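Long-range contacts in putative cell adhesion protein (Parabacteroides distasonis, PDB 3LIU), which probably serves as a fimbrial (pilus) subunit of the FimA/Mfa1 family, with an inferred role in cell adhesion: residues V172-S177 / V354-K359; A206-V211 / F282-N287; E253-K258 / P374-I379; G313-L318 / I367-E372. One frame throughout, in Å; residues are numbered along the deposited sequence. Where two conformers were deposited one is given.

Interaction 1 of 4, residues V172-S177 / V354-K359; sequences VRDVAS and VQRNYK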
loop_
_atom_site.group_PDB
_atom_site.type_symbol
_atom_site.label_atom_id
_atom_site.label_comp_id
_atom_site.label_asym_id
_atom_site.label_seq_id
_atom_site.Cartn_x
_atom_site.Cartn_y
_atom_site.Cartn_z
ATOM N N VAL A 172 4.238 7.167 -8.306
ATOM C CA VAL A 172 3.341 7.005 -7.186
ATOM C C VAL A 172 3.508 5.636 -6.570
ATOM O O VAL A 172 3.486 4.637 -7.272
ATOM C CB VAL A 172 1.873 7.216 -7.591
ATOM C CG1 VAL A 172 0.949 7.036 -6.348
ATOM C CG2 VAL A 172 1.706 8.582 -8.205
ATOM N N ARG A 173 3.660 5.594 -5.252
ATOM C CA ARG A 173 3.868 4.318 -4.557
ATOM C C ARG A 173 2.710 3.362 -4.809
ATOM O O ARG A 173 1.585 3.782 -4.990
ATOM C CB ARG A 173 4.030 4.511 -3.058
ATOM C CG ARG A 173 5.269 5.277 -2.629
ATOM C CD ARG A 173 5.311 5.391 -1.097
ATOM N NE ARG A 173 6.380 6.268 -0.595
ATOM C CZ ARG A 173 6.349 7.609 -0.577
ATOM N NH1 ARG A 173 5.332 8.268 -1.060
ATOM N NH2 ARG A 173 7.366 8.308 -0.074
ATOM N N ASP A 174 3.017 2.070 -4.799
ATOM C CA ASP A 174 2.039 1.029 -4.989
ATOM C C ASP A 174 1.521 0.509 -3.617
ATOM O O ASP A 174 0.661 -0.352 -3.582
ATOM C CB ASP A 174 2.651 -0.127 -5.808
ATOM C CG ASP A 174 2.741 0.160 -7.328
ATOM O OD1 ASP A 174 2.432 1.272 -7.805
ATOM O OD2 ASP A 174 3.122 -0.781 -8.074
ATOM N N VAL A 175 2.042 1.020 -2.491
ATOM C CA VAL A 175 1.608 0.600 -1.176
ATOM C C VAL A 175 0.936 1.799 -0.450
ATOM O O VAL A 175 1.110 2.952 -0.854
ATOM C CB VAL A 175 2.771 0.043 -0.286
ATOM C CG1 VAL A 175 3.284 -1.310 -0.793
ATOM C CG2 VAL A 175 3.905 1.048 -0.195
ATOM N N ALA A 176 0.205 1.488 0.618
ATOM C CA ALA A 176 -0.339 2.453 1.602
ATOM C C ALA A 176 0.369 2.205 2.915
ATOM O O ALA A 176 0.911 1.104 3.133
ATOM C CB ALA A 176 -1.894 2.279 1.796
ATOM N N SER A 177 0.349 3.219 3.799
ATOM C CA SER A 177 0.979 3.123 5.103
ATOM C C SER A 177 -0.101 3.190 6.150
ATOM O O SER A 177 -0.951 4.081 6.073
ATOM C CB SER A 177 1.923 4.296 5.308
ATOM O OG SER A 177 2.308 4.394 6.679
ATOM N N VAL A 354 -8.679 1.328 1.744
ATOM C CA VAL A 354 -7.230 1.386 1.629
ATOM C C VAL A 354 -6.794 1.595 0.190
ATOM O O VAL A 354 -6.935 0.712 -0.649
ATOM C CB VAL A 354 -6.558 0.107 2.220
ATOM C CG1 VAL A 354 -5.037 0.182 2.123
ATOM C CG2 VAL A 354 -7.023 -0.120 3.669
ATOM N N GLN A 355 -6.240 2.785 -0.075
ATOM C CA GLN A 355 -5.835 3.167 -1.406
ATOM C C GLN A 355 -4.367 3.553 -1.362
ATOM O O GLN A 355 -3.853 3.957 -0.318
ATOM C CB GLN A 355 -6.676 4.311 -1.931
ATOM C CG GLN A 355 -8.146 4.010 -1.976
ATOM C CD GLN A 355 -8.951 5.207 -2.520
ATOM O OE1 GLN A 355 -8.468 5.932 -3.359
ATOM N NE2 GLN A 355 -10.158 5.405 -2.027
ATOM N N ARG A 356 -3.729 3.444 -2.519
ATOM C CA ARG A 356 -2.272 3.552 -2.639
ATOM C C ARG A 356 -1.756 4.970 -2.298
ATOM O O ARG A 356 -2.423 5.966 -2.551
ATOM C CB ARG A 356 -1.865 3.197 -4.066
ATOM C CG ARG A 356 -2.311 4.284 -5.095
ATOM C CD ARG A 356 -2.226 3.826 -6.551
ATOM N NE ARG A 356 -0.863 3.784 -6.988
ATOM C CZ ARG A 356 -0.453 3.847 -8.265
ATOM N NH1 ARG A 356 -1.304 3.912 -9.273
ATOM N NH2 ARG A 356 0.857 3.826 -8.523
ATOM N N ASN A 357 -0.554 5.007 -1.740
ATOM C CA ASN A 357 0.227 6.230 -1.571
ATOM C C ASN A 357 -0.413 7.254 -0.621
ATOM O O ASN A 357 -0.250 8.454 -0.799
ATOM C CB ASN A 357 0.524 6.867 -2.930
ATOM C CG ASN A 357 1.772 7.748 -2.888
ATOM O OD1 ASN A 357 2.791 7.372 -2.323
ATOM N ND2 ASN A 357 1.687 8.906 -3.482
ATOM N N TYR A 358 -1.169 6.743 0.350
ATOM C CA TYR A 358 -1.707 7.512 1.459
ATOM C C TYR A 358 -1.206 6.943 2.748
ATOM O O TYR A 358 -0.935 5.759 2.851
ATOM C CB TYR A 358 -3.242 7.454 1.501
ATOM C CG TYR A 358 -3.935 8.194 0.380
ATOM C CD1 TYR A 358 -3.994 9.586 0.364
ATOM C CD2 TYR A 358 -4.507 7.505 -0.672
ATOM C CE1 TYR A 358 -4.651 10.258 -0.669
ATOM C CE2 TYR A 358 -5.119 8.162 -1.718
ATOM C CZ TYR A 358 -5.213 9.537 -1.699
ATOM O OH TYR A 358 -5.846 10.166 -2.729
ATOM N N LYS A 359 -1.090 7.811 3.744
ATOM C CA LYS A 359 -0.760 7.425 5.085
ATOM C C LYS A 359 -2.055 7.510 5.871
ATOM O O LYS A 359 -2.774 8.512 5.789
ATOM C CB LYS A 359 0.232 8.376 5.697
ATOM C CG LYS A 359 1.605 8.287 5.142
ATOM C CD LYS A 359 2.581 8.763 6.188
ATOM C CE LYS A 359 3.972 8.551 5.739
ATOM N NZ LYS A 359 4.944 8.591 6.864
#
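Charged and amide side chains do most of the joining between Val172-Ser177 and Val354-Lys359. Arg356 starts with CG in the crowded position between its backbone N and carbonyl carbon (chi1 70°) and bends at chi3, which turns its guanidinium back to the backbone at 172-174. There NE donates almost straight to Arg173 O (3.2 Å), lying in the guanidinium plane, while NH2 gives a more bent bond to Val172 O (3.0 Å) from above that carbonyl's plane. The same NH2 forms a salt bridge with Asp174 OD1 at 3.1 Å, the carboxylate turned steeply against the guanidinium; NH1 is taken by Gly221 O. An alanine in place of Arg356 removes the salt bridge to Asp174 and both bonds to the backbone, and would probably loosen residues 172-174, with Asp174 keeping Ser128. A second guanidinium, that of Arg173, lies nearly coplanar with the amide of Asn357, and NH1 donates to a lone pair of OD1 (3.0 Å). Backbone bonds continue the seam: Asn357 N to Val175 O at 2.8 Å, and Ser177 N to Tyr358 O at 3.0 Å, nearly along the C=O axis. Carbon packing adds Val172 CG1 against Asn357 CB (3.4 Å); the apolar pair is Ala176 CB with Val354 CG1. Ser177 and Lys359 form a parallel bridge, their side chains on one sheet face and both bonded to Glu281. The contact thus opens the parallel pairing of strands 172-185 and 358-366, with strand 282-284 antiparallel to the former and Trp220 touching Asn357.

Interaction 2 of 4, residues A206-V211 / F282-N287; sequences ASAKGV and FYVYEN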
loop_
_atom_site.group_PDB
_atom_site.type_symbol
_atom_site.label_atom_id
_atom_site.label_comp_id
_atom_site.label_asym_id
_atom_site.label_seq_id
_atom_site.Cartn_x
_atom_site.Cartn_y
_atom_site.Cartn_z
ATOM N N ALA A 206 -4.935 -7.335 9.684
ATOM C CA ALA A 206 -5.576 -8.563 9.136
ATOM C C ALA A 206 -6.218 -8.219 7.796
ATOM O O ALA A 206 -6.583 -7.079 7.568
ATOM C CB ALA A 206 -6.634 -9.127 10.120
ATOM N N SER A 207 -6.389 -9.197 6.912
ATOM C CA SER A 207 -6.934 -8.947 5.583
ATOM C C SER A 207 -6.241 -7.845 4.794
ATOM O O SER A 207 -6.893 -7.054 4.123
ATOM C CB SER A 207 -8.450 -8.673 5.626
ATOM O OG SER A 207 -9.119 -9.782 6.204
ATOM N N ALA A 208 -4.905 -7.850 4.823
ATOM C CA ALA A 208 -4.083 -7.027 3.928
ATOM C C ALA A 208 -4.037 -7.762 2.597
ATOM O O ALA A 208 -3.648 -8.934 2.567
ATOM C CB ALA A 208 -2.642 -6.879 4.509
ATOM N N LYS A 209 -4.458 -7.123 1.509
ATOM C CA LYS A 209 -4.261 -7.741 0.201
ATOM C C LYS A 209 -2.761 -7.844 -0.036
ATOM O O LYS A 209 -2.021 -6.866 0.096
ATOM C CB LYS A 209 -4.992 -7.004 -0.897
ATOM C CG LYS A 209 -6.475 -7.327 -0.897
ATOM C CD LYS A 209 -7.209 -6.892 -2.118
ATOM C CE LYS A 209 -8.676 -7.378 -2.081
ATOM N NZ LYS A 209 -9.485 -6.926 -3.230
ATOM N N GLY A 210 -2.305 -9.059 -0.320
ATOM C CA GLY A 210 -0.885 -9.292 -0.470
ATOM C C GLY A 210 -0.431 -9.295 -1.895
ATOM O O GLY A 210 0.739 -9.559 -2.172
ATOM N N VAL A 211 -1.365 -9.008 -2.806
ATOM C CA VAL A 211 -1.076 -8.882 -4.241
ATOM C C VAL A 211 -1.693 -7.590 -4.777
ATOM O O VAL A 211 -2.700 -7.092 -4.250
ATOM C CB VAL A 211 -1.616 -10.050 -5.094
ATOM C CG1 VAL A 211 -0.888 -11.372 -4.823
ATOM C CG2 VAL A 211 -3.159 -10.208 -4.897
ATOM N N PHE A 282 2.764 0.223 8.898
ATOM C CA PHE A 282 2.597 -1.048 8.221
ATOM C C PHE A 282 2.280 -0.743 6.773
ATOM O O PHE A 282 1.435 0.103 6.505
ATOM C CB PHE A 282 1.387 -1.827 8.806
ATOM C CG PHE A 282 1.564 -2.244 10.257
ATOM C CD1 PHE A 282 2.371 -3.324 10.597
ATOM C CD2 PHE A 282 0.958 -1.535 11.276
ATOM C CE1 PHE A 282 2.530 -3.718 11.960
ATOM C CE2 PHE A 282 1.123 -1.917 12.614
ATOM C CZ PHE A 282 1.903 -3.020 12.943
ATOM N N TYR A 283 2.886 -1.497 5.856
ATOM C CA TYR A 283 2.698 -1.328 4.448
ATOM C C TYR A 283 1.811 -2.432 3.890
ATOM O O TYR A 283 2.028 -3.627 4.151
ATOM C CB TYR A 283 4.043 -1.342 3.702
ATOM C CG TYR A 283 5.062 -0.337 4.144
ATOM C CD1 TYR A 283 4.685 0.981 4.473
ATOM C CD2 TYR A 283 6.408 -0.676 4.235
ATOM C CE1 TYR A 283 5.622 1.908 4.918
ATOM C CE2 TYR A 283 7.351 0.256 4.632
ATOM C CZ TYR A 283 6.956 1.545 4.958
ATOM O OH TYR A 283 7.884 2.469 5.383
ATOM N N VAL A 284 0.835 -2.017 3.082
ATOM C CA VAL A 284 -0.173 -2.935 2.571
ATOM C C VAL A 284 -0.473 -2.491 1.149
ATOM O O VAL A 284 -0.160 -1.342 0.773
ATOM C CB VAL A 284 -1.503 -2.916 3.439
ATOM C CG1 VAL A 284 -1.265 -3.381 4.844
ATOM C CG2 VAL A 284 -2.136 -1.531 3.460
ATOM N N TYR A 285 -1.078 -3.370 0.358
ATOM C CA TYR A 285 -1.562 -2.981 -0.973
ATOM C C TYR A 285 -3.021 -2.494 -0.853
ATOM O O TYR A 285 -3.665 -2.599 0.220
ATOM C CB TYR A 285 -1.441 -4.136 -1.995
ATOM C CG TYR A 285 -0.026 -4.549 -2.412
ATOM C CD1 TYR A 285 0.972 -3.608 -2.629
ATOM C CD2 TYR A 285 0.287 -5.885 -2.640
ATOM C CE1 TYR A 285 2.231 -3.967 -3.027
ATOM C CE2 TYR A 285 1.588 -6.263 -3.066
ATOM C CZ TYR A 285 2.534 -5.312 -3.239
ATOM O OH TYR A 285 3.820 -5.614 -3.603
ATOM N N GLU A 286 -3.560 -2.022 -1.972
ATOM C CA GLU A 286 -4.938 -1.544 -1.981
ATOM C C GLU A 286 -5.905 -2.652 -1.644
ATOM O O GLU A 286 -5.734 -3.810 -2.038
ATOM C CB GLU A 286 -5.338 -0.941 -3.336
ATOM C CG GLU A 286 -4.516 0.275 -3.744
ATOM C CD GLU A 286 -5.158 1.097 -4.858
ATOM O OE1 GLU A 286 -5.680 0.485 -5.818
ATOM O OE2 GLU A 286 -5.067 2.357 -4.797
ATOM N N ASN A 287 -6.907 -2.270 -0.874
ATOM C CA ASN A 287 -8.065 -3.078 -0.601
ATOM C C ASN A 287 -9.277 -2.170 -0.317
ATOM O O ASN A 287 -9.336 -1.486 0.719
ATOM C CB ASN A 287 -7.818 -3.992 0.583
ATOM C CG ASN A 287 -8.994 -4.935 0.836
ATOM O OD1 ASN A 287 -9.962 -4.909 0.091
ATOM N ND2 ASN A 287 -8.931 -5.722 1.914
HETATM O O HOH W 1 -4.601 -4.211 2.140
HETATM O O HOH W 2 -4.688 -5.173 -4.376
#
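Lys209 and Tyr285 carry most of this meeting of Ala206-Val211 with Phe282-Asn287, whose touching parts run nearly at right angles. Lys209 places CG anti to its carbonyl carbon (chi1 -78°) and stretches fully beyond it, so that the aliphatic chain passes Glu286 O, with CD 3.4 Å from that oxygen, and crosses the Asn287 side chain at about a right angle. Its ammonium group goes on to salt bridges with Glu291 and Glu224. Asn287 has CG anti to the backbone N (chi1 -176°), which turns its amide to the 206-211 segment: ND2 donates to Ser207 O at 3.3 Å, nearly along the C=O axis, and OD1 accepts from Gly290 N. Tyr285, also with CG anti to the carbonyl carbon, brings one side of its ring to the backbone at 210-211. CE2 approaches Gly210 O at 3.5 Å, with that oxygen near the ring plane at the edge, and CD2 comes within 3.4 Å of Val211 C; OH reaches Glu119. Ala208 CB meets Val284 CG1 at 3.8 Å. Two waters complete the join, one accepting from Lys209 N and donating to Tyr285 O (2.7 Å), the other donating to Val211 O and Glu286 O. The polar link between the two segments is thus one direct hydrogen bond plus two water bridges, and the lysine charge is probably balanced by Glu291 and Glu224.

Interaction 3 of 4, residues E253-K258 / P374-I379; sequences EGSYKK and PYDPMI
Asp376 OD1 gathers two donors from the type I turn Gly254-Lys257. Ser255 OG, held in the crowded position between its backbone N and carbonyl carbon (chi1 67°), gives a short bond of 2.6 Å to the anti lone pair of OD1, while Ser255 N donates to the same oxygen at 2.8 Å from above the carboxylate plane. Two such bonds would be expected to favour the ionised carboxylate. The other oxygen, OD2, accepts from a water that also donates to Glu253 O. Next along the turn, Tyr256 N meets Tyr375 O at 2.9 Å in the carbonyl plane. Gly254 CA lies 3.3 Å from Asp376 OD2, where a side chain would clash. Beyond these bonds the packing is aromatic: Lys257, bent at chi2, runs alongside Tyr375 with CB over one ring face in a CH-pi contact, 3.7 Å from the centroid, and Pro374 CG over the opposite face. Lys257 NZ donates to Asp252 O and Gly259 O; a water accepts from Tyr375 OH at 2.7 Å and, weakly, from NZ. An alanine in place of Tyr375 removes the ring face under Lys257 and the OH that binds the water, and would probably loosen the packing of the two loops. Tyr256 in turn sets its ring against Pro377, CZ 3.5 Å from CD. The contact ties the loop between strands 238-240 and 262-263 to that between 358-366 and 383-391. Strand 193-213 lies beneath, with Phe204 and Ala206 touching Tyr375, and Tyr303 stacks on Tyr256.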
loop_
_atom_site.group_PDB
_atom_site.type_symbol
_atom_site.label_atom_id
_atom_site.label_comp_id
_atom_site.label_asym_id
_atom_site.label_seq_id
_atom_site.Cartn_x
_atom_site.Cartn_y
_atom_site.Cartn_z
ATOM N N GLU A 253 -10.614 -17.318 12.678
ATOM C CA GLU A 253 -11.636 -16.798 11.790
ATOM C C GLU A 253 -12.739 -16.280 12.721
ATOM O O GLU A 253 -12.821 -16.712 13.889
ATOM C CB GLU A 253 -12.136 -17.943 10.899
ATOM C CG GLU A 253 -12.950 -17.555 9.676
ATOM C CD GLU A 253 -12.916 -18.619 8.586
ATOM O OE1 GLU A 253 -12.256 -19.650 8.812
ATOM O OE2 GLU A 253 -13.530 -18.417 7.509
ATOM N N GLY A 254 -13.582 -15.382 12.217
ATOM C CA GLY A 254 -14.780 -14.931 12.913
ATOM C C GLY A 254 -15.651 -14.055 12.023
ATOM O O GLY A 254 -15.445 -13.978 10.816
ATOM N N SER A 255 -16.626 -13.364 12.597
ATOM C CA SER A 255 -17.460 -12.429 11.787
ATOM C C SER A 255 -16.626 -11.288 11.144
ATOM O O SER A 255 -16.977 -10.757 10.093
ATOM C CB SER A 255 -18.615 -11.852 12.626
ATOM O OG SER A 255 -18.125 -10.999 13.649
ATOM N N TYR A 256 -15.487 -10.971 11.737
ATOM C CA TYR A 256 -14.662 -9.892 11.266
ATOM C C TYR A 256 -13.610 -10.265 10.192
ATOM O O TYR A 256 -13.053 -9.385 9.544
ATOM C CB TYR A 256 -13.955 -9.273 12.459
ATOM C CG TYR A 256 -14.810 -8.458 13.430
ATOM C CD1 TYR A 256 -16.113 -8.093 13.137
ATOM C CD2 TYR A 256 -14.254 -7.984 14.620
ATOM C CE1 TYR A 256 -16.845 -7.290 14.004
ATOM C CE2 TYR A 256 -14.991 -7.188 15.506
ATOM C CZ TYR A 256 -16.264 -6.831 15.184
ATOM O OH TYR A 256 -17.001 -6.036 16.030
ATOM N N LYS A 257 -13.324 -11.556 10.017
ATOM C CA LYS A 257 -12.148 -11.985 9.271
ATOM C C LYS A 257 -12.377 -13.420 8.851
ATOM O O LYS A 257 -12.512 -14.314 9.724
ATOM C CB LYS A 257 -10.901 -11.866 10.163
ATOM C CG LYS A 257 -9.574 -12.278 9.575
ATOM C CD LYS A 257 -9.291 -13.757 9.624
ATOM C CE LYS A 257 -7.815 -14.059 9.392
ATOM N NZ LYS A 257 -7.521 -15.553 9.505
ATOM N N LYS A 258 -12.457 -13.642 7.533
ATOM C CA LYS A 258 -12.694 -14.963 6.980
ATOM C C LYS A 258 -11.443 -15.533 6.355
ATOM O O LYS A 258 -10.580 -14.796 5.866
ATOM C CB LYS A 258 -13.834 -14.946 5.944
ATOM C CG LYS A 258 -15.182 -14.541 6.498
ATOM C CD LYS A 258 -15.615 -15.459 7.676
ATOM C CE LYS A 258 -16.978 -15.175 8.200
ATOM N NZ LYS A 258 -17.319 -16.133 9.322
ATOM N N PRO A 374 -9.817 -12.105 18.628
ATOM C CA PRO A 374 -9.562 -11.012 17.707
ATOM C C PRO A 374 -10.620 -10.760 16.665
ATOM O O PRO A 374 -10.797 -9.618 16.251
ATOM C CB PRO A 374 -8.238 -11.419 17.041
ATOM C CG PRO A 374 -8.212 -12.944 17.155
ATOM C CD PRO A 374 -8.799 -13.173 18.506
ATOM N N TYR A 375 -11.338 -11.778 16.221
ATOM C CA TYR A 375 -12.163 -11.613 15.022
ATOM C C TYR A 375 -13.651 -11.670 15.276
ATOM O O TYR A 375 -14.435 -11.832 14.348
ATOM C CB TYR A 375 -11.764 -12.661 14.005
ATOM C CG TYR A 375 -10.292 -12.608 13.632
ATOM C CD1 TYR A 375 -9.644 -11.391 13.427
ATOM C CD2 TYR A 375 -9.552 -13.767 13.487
ATOM C CE1 TYR A 375 -8.320 -11.328 13.058
ATOM C CE2 TYR A 375 -8.210 -13.718 13.123
ATOM C CZ TYR A 375 -7.603 -12.494 12.893
ATOM O OH TYR A 375 -6.290 -12.424 12.514
ATOM N N ASP A 376 -14.041 -11.548 16.531
ATOM C CA ASP A 376 -15.460 -11.314 16.903
ATOM C C ASP A 376 -15.507 -10.408 18.126
ATOM O O ASP A 376 -14.585 -10.428 18.940
ATOM C CB ASP A 376 -16.170 -12.615 17.267
ATOM C CG ASP A 376 -16.618 -13.397 16.055
ATOM O OD1 ASP A 376 -17.404 -12.887 15.237
ATOM O OD2 ASP A 376 -16.158 -14.530 15.904
ATOM N N PRO A 377 -16.571 -9.596 18.266
ATOM C CA PRO A 377 -16.689 -8.767 19.469
ATOM C C PRO A 377 -17.379 -9.566 20.574
ATOM O O PRO A 377 -17.961 -10.602 20.297
ATOM C CB PRO A 377 -17.606 -7.627 19.003
ATOM C CG PRO A 377 -18.528 -8.321 18.033
ATOM C CD PRO A 377 -17.601 -9.248 17.275
HETATM N N MSE A 378 -17.299 -9.068 21.807
HETATM C CA MSE A 378 -18.055 -9.578 22.941
HETATM C C MSE A 378 -18.912 -8.429 23.448
HETATM O O MSE A 378 -18.377 -7.470 23.998
HETATM C CB MSE A 378 -17.121 -10.080 24.042
HETATM C CG MSE A 378 -16.652 -11.495 23.794
HETATM SE SE MSE A 378 -15.477 -12.278 25.128
HETATM C CE MSE A 378 -14.927 -13.631 23.799
ATOM N N ILE A 379 -20.217 -8.530 23.175
ATOM C CA ILE A 379 -21.269 -7.605 23.599
ATOM C C ILE A 379 -21.222 -6.261 22.893
ATOM O O ILE A 379 -22.212 -5.859 22.341
ATOM C CB ILE A 379 -21.316 -7.399 25.145
ATOM C CG1 ILE A 379 -21.323 -8.751 25.865
ATOM C CG2 ILE A 379 -22.564 -6.612 25.527
ATOM C CD1 ILE A 379 -20.610 -8.735 27.206
HETATM O O HOH W 3 -13.678 -15.918 16.307
HETATM O O HOH W 4 -5.146 -14.745 11.731
#

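Interaction 4 of 4, residues G313-L318 / I367-E372; sequences GDYTYL and IGPGSE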
loop_
_atom_site.group_PDB
_atom_site.type_symbol
_atom_site.label_atom_id
_atom_site.label_comp_id
_atom_site.label_asym_id
_atom_site.label_seq_id
_atom_site.Cartn_x
_atom_site.Cartn_y
_atom_site.Cartn_z
ATOM N N GLY A 313 -4.526 -5.070 24.341
ATOM C CA GLY A 313 -3.952 -4.491 25.563
ATOM C C GLY A 313 -4.782 -4.798 26.795
ATOM O O GLY A 313 -5.759 -5.542 26.731
ATOM N N ASP A 314 -4.401 -4.209 27.918
ATOM C CA ASP A 314 -5.034 -4.501 29.203
ATOM C C ASP A 314 -5.898 -3.317 29.552
ATOM O O ASP A 314 -5.400 -2.194 29.600
ATOM C CB ASP A 314 -3.980 -4.724 30.299
ATOM C CG ASP A 314 -3.076 -5.915 30.006
ATOM O OD1 ASP A 314 -3.384 -6.725 29.104
ATOM O OD2 ASP A 314 -2.025 -6.009 30.658
ATOM N N TYR A 315 -7.187 -3.564 29.781
ATOM C CA TYR A 315 -8.144 -2.481 30.028
ATOM C C TYR A 315 -8.619 -2.601 31.450
ATOM O O TYR A 315 -9.045 -3.675 31.907
ATOM C CB TYR A 315 -9.318 -2.560 29.044
ATOM C CG TYR A 315 -10.468 -1.621 29.351
ATOM C CD1 TYR A 315 -10.433 -0.268 28.975
ATOM C CD2 TYR A 315 -11.578 -2.076 30.028
ATOM C CE1 TYR A 315 -11.506 0.587 29.277
ATOM C CE2 TYR A 315 -12.642 -1.241 30.331
ATOM C CZ TYR A 315 -12.613 0.073 29.962
ATOM O OH TYR A 315 -13.690 0.847 30.310
ATOM N N THR A 316 -8.558 -1.486 32.145
ATOM C CA THR A 316 -8.956 -1.419 33.538
ATOM C C THR A 316 -10.146 -0.457 33.689
ATOM O O THR A 316 -10.127 0.657 33.156
ATOM C CB THR A 316 -7.747 -0.935 34.392
ATOM O OG1 THR A 316 -6.622 -1.793 34.145
ATOM C CG2 THR A 316 -8.090 -0.919 35.864
ATOM N N TYR A 317 -11.170 -0.893 34.422
ATOM C CA TYR A 317 -12.342 -0.067 34.665
ATOM C C TYR A 317 -12.794 -0.196 36.117
ATOM O O TYR A 317 -12.424 -1.136 36.811
ATOM C CB TYR A 317 -13.469 -0.470 33.736
ATOM C CG TYR A 317 -13.919 -1.896 33.923
ATOM C CD1 TYR A 317 -13.156 -2.958 33.426
ATOM C CD2 TYR A 317 -15.120 -2.183 34.572
ATOM C CE1 TYR A 317 -13.577 -4.253 33.573
ATOM C CE2 TYR A 317 -15.538 -3.484 34.754
ATOM C CZ TYR A 317 -14.768 -4.519 34.257
ATOM O OH TYR A 317 -15.166 -5.830 34.445
ATOM N N LEU A 318 -13.573 0.783 36.563
ATOM C CA LEU A 318 -14.165 0.780 37.907
ATOM C C LEU A 318 -15.661 0.647 37.761
ATOM O O LEU A 318 -16.321 1.587 37.327
ATOM C CB LEU A 318 -13.831 2.061 38.664
ATOM C CG LEU A 318 -14.317 2.106 40.120
ATOM C CD1 LEU A 318 -13.621 1.036 40.988
ATOM C CD2 LEU A 318 -14.053 3.487 40.669
ATOM N N ILE A 367 -13.456 2.624 25.222
ATOM C CA ILE A 367 -14.506 3.016 26.170
ATOM C C ILE A 367 -15.115 1.850 26.971
ATOM O O ILE A 367 -16.144 1.998 27.621
ATOM C CB ILE A 367 -15.634 3.830 25.455
ATOM C CG1 ILE A 367 -16.410 2.954 24.469
ATOM C CG2 ILE A 367 -15.012 5.078 24.734
ATOM C CD1 ILE A 367 -17.773 3.552 24.090
ATOM N N GLY A 368 -14.459 0.697 26.953
ATOM C CA GLY A 368 -14.972 -0.481 27.645
ATOM C C GLY A 368 -14.068 -1.648 27.341
ATOM O O GLY A 368 -13.088 -1.489 26.601
ATOM N N PRO A 369 -14.359 -2.825 27.935
ATOM C CA PRO A 369 -13.510 -3.980 27.733
ATOM C C PRO A 369 -13.647 -4.480 26.300
ATOM O O PRO A 369 -14.730 -4.438 25.715
ATOM C CB PRO A 369 -14.076 -5.021 28.704
ATOM C CG PRO A 369 -15.131 -4.333 29.504
ATOM C CD PRO A 369 -15.576 -3.178 28.683
ATOM N N GLY A 370 -12.543 -4.961 25.760
ATOM C CA GLY A 370 -12.510 -5.538 24.452
ATOM C C GLY A 370 -12.893 -6.992 24.502
ATOM O O GLY A 370 -13.381 -7.491 25.511
ATOM N N SER A 371 -12.657 -7.672 23.393
ATOM C CA SER A 371 -12.969 -9.086 23.249
ATOM C C SER A 371 -11.756 -9.886 23.597
ATOM O O SER A 371 -10.633 -9.482 23.292
ATOM C CB SER A 371 -13.372 -9.414 21.807
ATOM O OG SER A 371 -13.562 -10.816 21.625
ATOM N N GLU A 372 -11.985 -11.074 24.148
ATOM C CA GLU A 372 -10.885 -11.986 24.422
ATOM C C GLU A 372 -10.373 -12.594 23.110
ATOM O O GLU A 372 -9.287 -13.140 23.097
ATOM C CB GLU A 372 -11.251 -13.041 25.501
ATOM C CG GLU A 372 -11.536 -12.368 26.845
ATOM C CD GLU A 372 -11.782 -13.323 28.045
ATOM O OE1 GLU A 372 -12.230 -14.467 27.810
ATOM O OE2 GLU A 372 -11.544 -12.901 29.228
#
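One face of the Tyr315 ring is laid against the peptide unit that joins Gly368 to Pro369, with Gly368 O 3.5 Å above the plane and over the ring centre. On the CE2 side the main chain comes close, Pro369 N lying 3.3 Å from CE2 in an oblique approach, and the proline ring follows with CD 3.9 Å from the same atom. At the tip, OH is 3.2 Å from Gly368 CA, a close approach to a residue with no side chain; its polar partner is Ser195 OG. The ring gets there because CG stands anti to the backbone N (chi1 171°). Tyr317, two residues along the same strand, adds a light obliquely set touch, CE1 to Pro369 CG at 4.4 Å, so that the two tyrosines both meet the proline. Between the segments this is packing of an aromatic face on a peptide. The loop's carbonyl oxygens at 367-369 bond elsewhere: Gly368 O to Tyr333 OH, Ile367 O to Tyr193 OH and Pro369 O to Asn382 ND2. The loop after strand 358-366 thereby lies over strand 308-319, which pairs antiparallel with strands 193-213 and 326-336, and Tyr193 and Tyr333 from these neighbours touch Tyr315.

Overall arrangement
The four contacts lead from the middle of the chain outward, their centres about 4, 6, 24 and 31 Å from its centre. Interactions 1 and 2, with centres 10 Å apart, share the 172-185/282-284 strand pairing and touch through Arg356 N to Glu286 OE2. Interaction 2 meets interaction 3 where Ala206 packs on Tyr375, and interaction 3 meets interaction 4 through Asp376 O and Ser371 OG. Along the chain interaction 2 closes early, at 282-287, before interaction 4 opens at 313, whereas residues 354-379 supply the second segments of interactions 1, 4 and 3 in turn. This late run therefore joins the central strands to loops and to strand 308-319, which pairs with strand 193-213.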